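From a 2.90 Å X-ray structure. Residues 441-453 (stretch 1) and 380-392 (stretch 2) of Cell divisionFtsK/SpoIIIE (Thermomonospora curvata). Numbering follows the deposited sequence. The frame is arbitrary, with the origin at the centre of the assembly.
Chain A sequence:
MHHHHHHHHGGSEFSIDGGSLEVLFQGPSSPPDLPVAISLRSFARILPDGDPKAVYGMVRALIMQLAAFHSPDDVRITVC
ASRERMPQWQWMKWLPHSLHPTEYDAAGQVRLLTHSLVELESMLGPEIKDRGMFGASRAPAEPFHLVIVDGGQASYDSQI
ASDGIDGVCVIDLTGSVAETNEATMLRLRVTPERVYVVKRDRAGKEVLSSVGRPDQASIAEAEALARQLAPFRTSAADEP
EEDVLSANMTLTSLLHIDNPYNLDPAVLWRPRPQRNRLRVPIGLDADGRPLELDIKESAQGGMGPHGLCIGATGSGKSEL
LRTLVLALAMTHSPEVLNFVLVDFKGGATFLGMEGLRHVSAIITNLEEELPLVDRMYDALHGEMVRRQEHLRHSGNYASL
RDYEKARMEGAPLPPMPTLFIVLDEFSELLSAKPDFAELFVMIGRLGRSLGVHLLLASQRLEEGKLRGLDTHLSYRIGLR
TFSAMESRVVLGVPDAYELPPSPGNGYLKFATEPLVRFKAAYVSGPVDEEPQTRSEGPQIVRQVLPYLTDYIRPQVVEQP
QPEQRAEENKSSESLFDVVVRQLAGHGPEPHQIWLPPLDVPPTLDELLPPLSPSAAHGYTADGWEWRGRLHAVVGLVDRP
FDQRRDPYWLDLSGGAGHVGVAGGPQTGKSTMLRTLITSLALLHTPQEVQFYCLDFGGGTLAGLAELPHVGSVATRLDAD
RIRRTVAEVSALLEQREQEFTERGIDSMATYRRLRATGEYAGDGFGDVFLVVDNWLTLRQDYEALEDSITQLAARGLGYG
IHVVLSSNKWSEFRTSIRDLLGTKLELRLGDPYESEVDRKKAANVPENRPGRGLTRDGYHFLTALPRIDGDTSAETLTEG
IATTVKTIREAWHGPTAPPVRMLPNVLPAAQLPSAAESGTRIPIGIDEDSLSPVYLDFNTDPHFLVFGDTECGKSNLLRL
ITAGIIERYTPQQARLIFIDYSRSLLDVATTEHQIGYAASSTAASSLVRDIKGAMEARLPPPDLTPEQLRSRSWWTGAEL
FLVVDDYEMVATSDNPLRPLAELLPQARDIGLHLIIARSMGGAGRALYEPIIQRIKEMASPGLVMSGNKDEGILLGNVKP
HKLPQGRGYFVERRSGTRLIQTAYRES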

# COMPACT_ATOMS: atom_id res chain seq x y z
N VAL A 441 -18.09 -30.99 -18.59
CA VAL A 441 -19.05 -30.99 -19.69
C VAL A 441 -18.49 -30.29 -20.91
O VAL A 441 -18.65 -30.75 -22.04
CB VAL A 441 -20.37 -30.31 -19.28
CG1 VAL A 441 -21.37 -30.35 -20.42
CG2 VAL A 441 -20.95 -30.98 -18.04
N MET A 442 -17.81 -29.16 -20.69
CA MET A 442 -17.22 -28.39 -21.77
C MET A 442 -16.15 -29.20 -22.50
O MET A 442 -16.02 -29.12 -23.72
CB MET A 442 -16.63 -27.08 -21.25
CG MET A 442 -16.04 -26.20 -22.33
SD MET A 442 -15.43 -24.63 -21.68
CE MET A 442 -14.24 -25.20 -20.47
N ILE A 443 -15.39 -29.98 -21.74
CA ILE A 443 -14.36 -30.83 -22.31
C ILE A 443 -14.98 -31.90 -23.21
O ILE A 443 -14.52 -32.13 -24.32
CB ILE A 443 -13.51 -31.51 -21.22
CG1 ILE A 443 -12.72 -30.47 -20.43
CG2 ILE A 443 -12.56 -32.53 -21.82
CD1 ILE A 443 -11.84 -31.05 -19.36
N GLY A 444 -16.04 -32.53 -22.72
CA GLY A 444 -16.75 -33.53 -23.49
C GLY A 444 -17.39 -32.95 -24.74
O GLY A 444 -17.77 -33.68 -25.66
N ARG A 445 -17.52 -31.63 -24.77
CA ARG A 445 -18.12 -30.93 -25.90
C ARG A 445 -17.05 -30.43 -26.87
O ARG A 445 -17.28 -30.35 -28.07
CB ARG A 445 -18.97 -29.76 -25.40
CG ARG A 445 -19.71 -29.00 -26.49
CD ARG A 445 -20.49 -27.82 -25.90
NE ARG A 445 -19.59 -26.83 -25.31
CZ ARG A 445 -19.97 -25.87 -24.47
NH1 ARG A 445 -21.24 -25.77 -24.11
NH2 ARG A 445 -19.08 -25.02 -23.98
N LEU A 446 -15.86 -30.12 -26.34
CA LEU A 446 -14.80 -29.51 -27.15
C LEU A 446 -13.55 -30.37 -27.26
O LEU A 446 -12.88 -30.36 -28.29
CB LEU A 446 -14.41 -28.15 -26.57
CG LEU A 446 -15.21 -26.90 -26.97
CD1 LEU A 446 -16.64 -27.00 -26.49
CD2 LEU A 446 -14.55 -25.65 -26.42
N GLY A 447 -13.23 -31.11 -26.20
CA GLY A 447 -11.98 -31.83 -26.09
C GLY A 447 -11.58 -32.70 -27.26
O GLY A 447 -10.40 -32.85 -27.56
N ARG A 448 -12.57 -33.26 -27.94
CA ARG A 448 -12.33 -34.12 -29.10
C ARG A 448 -11.67 -33.33 -30.23
O ARG A 448 -10.67 -33.78 -30.80
CB ARG A 448 -13.64 -34.75 -29.58
CG ARG A 448 -13.66 -35.09 -31.06
CD ARG A 448 -15.08 -35.36 -31.53
NE ARG A 448 -15.37 -34.71 -32.80
CZ ARG A 448 -16.60 -34.54 -33.28
NH1 ARG A 448 -17.65 -34.98 -32.60
NH2 ARG A 448 -16.77 -33.93 -34.45
N SER A 449 -12.22 -32.17 -30.54
CA SER A 449 -11.69 -31.33 -31.60
C SER A 449 -10.45 -30.58 -31.14
O SER A 449 -9.53 -30.34 -31.92
CB SER A 449 -12.75 -30.34 -32.09
OG SER A 449 -13.28 -29.59 -31.01
N LEU A 450 -10.42 -30.20 -29.87
CA LEU A 450 -9.31 -29.43 -29.32
C LEU A 450 -8.12 -30.31 -28.98
O LEU A 450 -7.04 -29.81 -28.67
CB LEU A 450 -9.76 -28.66 -28.07
CG LEU A 450 -10.42 -27.29 -28.25
CD1 LEU A 450 -11.66 -27.36 -29.13
CD2 LEU A 450 -10.75 -26.68 -26.90
N GLY A 451 -8.31 -31.62 -29.05
CA GLY A 451 -7.24 -32.56 -28.75
C GLY A 451 -7.00 -32.69 -27.26
O GLY A 451 -5.88 -32.98 -26.83
N VAL A 452 -8.04 -32.46 -26.47
CA VAL A 452 -7.94 -32.58 -25.02
C VAL A 452 -8.65 -33.83 -24.54
O VAL A 452 -9.87 -33.95 -24.66
CB VAL A 452 -8.53 -31.35 -24.31
CG1 VAL A 452 -8.56 -31.58 -22.81
CG2 VAL A 452 -7.73 -30.11 -24.65
N HIS A 453 -7.88 -34.77 -24.00
CA HIS A 453 -8.44 -36.03 -23.52
C HIS A 453 -8.48 -36.07 -22.00
O HIS A 453 -7.51 -35.74 -21.33
CB HIS A 453 -7.63 -37.21 -24.06
CG HIS A 453 -7.56 -37.26 -25.56
ND1 HIS A 453 -8.52 -37.88 -26.33
CD2 HIS A 453 -6.65 -36.75 -26.42
CE1 HIS A 453 -8.20 -37.76 -27.60
NE2 HIS A 453 -7.07 -37.08 -27.69
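Stretch 2 380-392: LHGEMVRRQEHLR

Stretch 2 is helical throughout, from L380 to R392, and the helix extends beyond the stretch at both ends. It packs on the helix that begins stretch 1. The two run in broadly the same sense, with 44° between their N-to-C directions and a closest axial approach of 10.5 Å. The backbones draw together toward the C-terminal end of the stretch 1 helix. The CA atoms of M442 and H381 are 8.7 Å apart, whereas those of L450 and R387 are 6.3 Å apart.

Apolar packing centres on M384. Its side chain, with all three chi angles in m, fits as a knob among M442, I443, L446 and L450. M384 CE lies 3.6 Å from L446 CB and 4.1 Å from both I443 CG1 and L450 CD2. M442 points toward stretch 2 and places its CE 3.8 Å from M384 CG. L450 CD2 also approaches the backbone, 3.2 Å from M384 O. Beyond the helix, V452 adds its CG2 at 3.7 Å from R387 CD.

One sulfur-aromatic contact lies near the start of the interface. M442 SD is 4.5 Å from the centroid of the H381 ring, in an oblique approach.

The polar link is a single hydrogen bond. R387 NE donates to L450 O at 3.1 Å, and the carbonyl lies at the guanidinium edge, near its plane. The next residue, G451, has positive phi. Within stretch 2, R387 NH1 also forms a salt bridge with E383 OE1 at 2.5 Å. The same arginine is thus held by its own helix while it binds the partner backbone.

Exposed Q388 brings its NE2 within 3.2 Å of L446 CD2. Buried L391 places its CD1 4.2 Å from S449 O.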

# COMPACT_ATOMS: atom_id res chain seq x y z
N LEU A 380 -7.56 -24.25 -16.77
CA LEU A 380 -7.93 -25.21 -17.81
C LEU A 380 -8.93 -24.60 -18.78
O LEU A 380 -8.85 -24.83 -19.99
CB LEU A 380 -8.50 -26.48 -17.19
CG LEU A 380 -7.53 -27.30 -16.34
CD1 LEU A 380 -8.22 -28.49 -15.72
CD2 LEU A 380 -6.34 -27.74 -17.18
N HIS A 381 -9.86 -23.83 -18.25
CA HIS A 381 -10.83 -23.11 -19.06
C HIS A 381 -10.11 -22.18 -20.03
O HIS A 381 -10.55 -21.98 -21.16
CB HIS A 381 -11.80 -22.32 -18.18
CG HIS A 381 -12.85 -21.57 -18.94
ND1 HIS A 381 -13.15 -21.83 -20.26
CD2 HIS A 381 -13.68 -20.57 -18.56
CE1 HIS A 381 -14.11 -21.02 -20.66
NE2 HIS A 381 -14.45 -20.25 -19.65
N GLY A 382 -9.00 -21.62 -19.58
CA GLY A 382 -8.18 -20.76 -20.41
C GLY A 382 -7.47 -21.55 -21.49
O GLY A 382 -7.25 -21.05 -22.60
N GLU A 383 -7.11 -22.79 -21.18
CA GLU A 383 -6.43 -23.66 -22.14
C GLU A 383 -7.38 -24.05 -23.27
O GLU A 383 -6.97 -24.14 -24.43
CB GLU A 383 -5.89 -24.91 -21.45
CG GLU A 383 -5.21 -25.89 -22.39
CD GLU A 383 -3.93 -25.35 -22.99
OE1 GLU A 383 -3.24 -26.11 -23.70
OE2 GLU A 383 -3.60 -24.17 -22.74
N MET A 384 -8.64 -24.27 -22.92
CA MET A 384 -9.66 -24.59 -23.91
C MET A 384 -9.81 -23.46 -24.91
O MET A 384 -9.82 -23.68 -26.12
CB MET A 384 -11.00 -24.85 -23.22
CG MET A 384 -10.96 -25.96 -22.18
SD MET A 384 -10.94 -27.60 -22.91
CE MET A 384 -12.63 -27.74 -23.47
N VAL A 385 -9.90 -22.24 -24.40
CA VAL A 385 -10.03 -21.05 -25.24
C VAL A 385 -8.74 -20.79 -26.01
O VAL A 385 -8.78 -20.38 -27.17
CB VAL A 385 -10.39 -19.81 -24.40
CG1 VAL A 385 -10.57 -18.60 -25.30
CG2 VAL A 385 -11.65 -20.07 -23.59
N ARG A 386 -7.60 -21.02 -25.37
CA ARG A 386 -6.32 -20.81 -26.03
C ARG A 386 -6.20 -21.71 -27.25
O ARG A 386 -5.85 -21.26 -28.34
CB ARG A 386 -5.15 -21.09 -25.08
CG ARG A 386 -3.80 -21.01 -25.77
CD ARG A 386 -2.67 -21.40 -24.83
NE ARG A 386 -2.41 -22.83 -24.85
CZ ARG A 386 -1.69 -23.45 -25.78
NH1 ARG A 386 -1.16 -22.76 -26.78
NH2 ARG A 386 -1.51 -24.76 -25.72
N ARG A 387 -6.52 -22.99 -27.06
CA ARG A 387 -6.44 -23.95 -28.15
C ARG A 387 -7.40 -23.63 -29.30
O ARG A 387 -7.07 -23.87 -30.46
CB ARG A 387 -6.70 -25.37 -27.63
CG ARG A 387 -5.59 -25.92 -26.74
CD ARG A 387 -5.93 -27.32 -26.26
NE ARG A 387 -5.06 -28.32 -26.86
CZ ARG A 387 -3.89 -28.68 -26.34
NH1 ARG A 387 -3.46 -28.12 -25.22
NH2 ARG A 387 -3.15 -29.61 -26.94
N GLN A 388 -8.59 -23.15 -28.96
CA GLN A 388 -9.61 -22.76 -29.92
C GLN A 388 -9.24 -21.58 -30.79
O GLN A 388 -9.30 -21.65 -32.00
CB GLN A 388 -10.82 -22.32 -29.13
CG GLN A 388 -12.13 -22.90 -29.56
CD GLN A 388 -13.22 -22.60 -28.56
OE1 GLN A 388 -13.08 -21.69 -27.75
NE2 GLN A 388 -14.31 -23.35 -28.61
N GLU A 389 -8.79 -20.51 -30.15
CA GLU A 389 -8.31 -19.32 -30.84
C GLU A 389 -7.06 -19.62 -31.66
O GLU A 389 -6.81 -18.97 -32.66
CB GLU A 389 -8.03 -18.19 -29.85
CG GLU A 389 -9.05 -17.05 -29.89
CD GLU A 389 -8.88 -16.15 -31.11
OE1 GLU A 389 -7.73 -15.92 -31.54
OE2 GLU A 389 -9.91 -15.68 -31.64
N HIS A 390 -6.29 -20.61 -31.22
CA HIS A 390 -5.14 -21.07 -31.99
C HIS A 390 -5.63 -21.68 -33.30
O HIS A 390 -5.02 -21.49 -34.35
CB HIS A 390 -4.32 -22.08 -31.19
CG HIS A 390 -2.96 -22.36 -31.76
ND1 HIS A 390 -2.63 -22.11 -33.08
CD2 HIS A 390 -1.85 -22.87 -31.19
CE1 HIS A 390 -1.38 -22.46 -33.29
NE2 HIS A 390 -0.88 -22.92 -32.16
N LEU A 391 -6.74 -22.42 -33.24
CA LEU A 391 -7.30 -23.05 -34.42
C LEU A 391 -8.05 -22.05 -35.29
O LEU A 391 -8.21 -22.27 -36.50
CB LEU A 391 -8.22 -24.21 -34.03
CG LEU A 391 -7.58 -25.36 -33.26
CD1 LEU A 391 -8.62 -26.36 -32.80
CD2 LEU A 391 -6.51 -26.03 -34.11
N ARG A 392 -8.51 -20.97 -34.68
CA ARG A 392 -9.19 -19.91 -35.41
C ARG A 392 -8.17 -19.03 -36.12
O ARG A 392 -8.42 -18.51 -37.21
CB ARG A 392 -10.05 -19.06 -34.47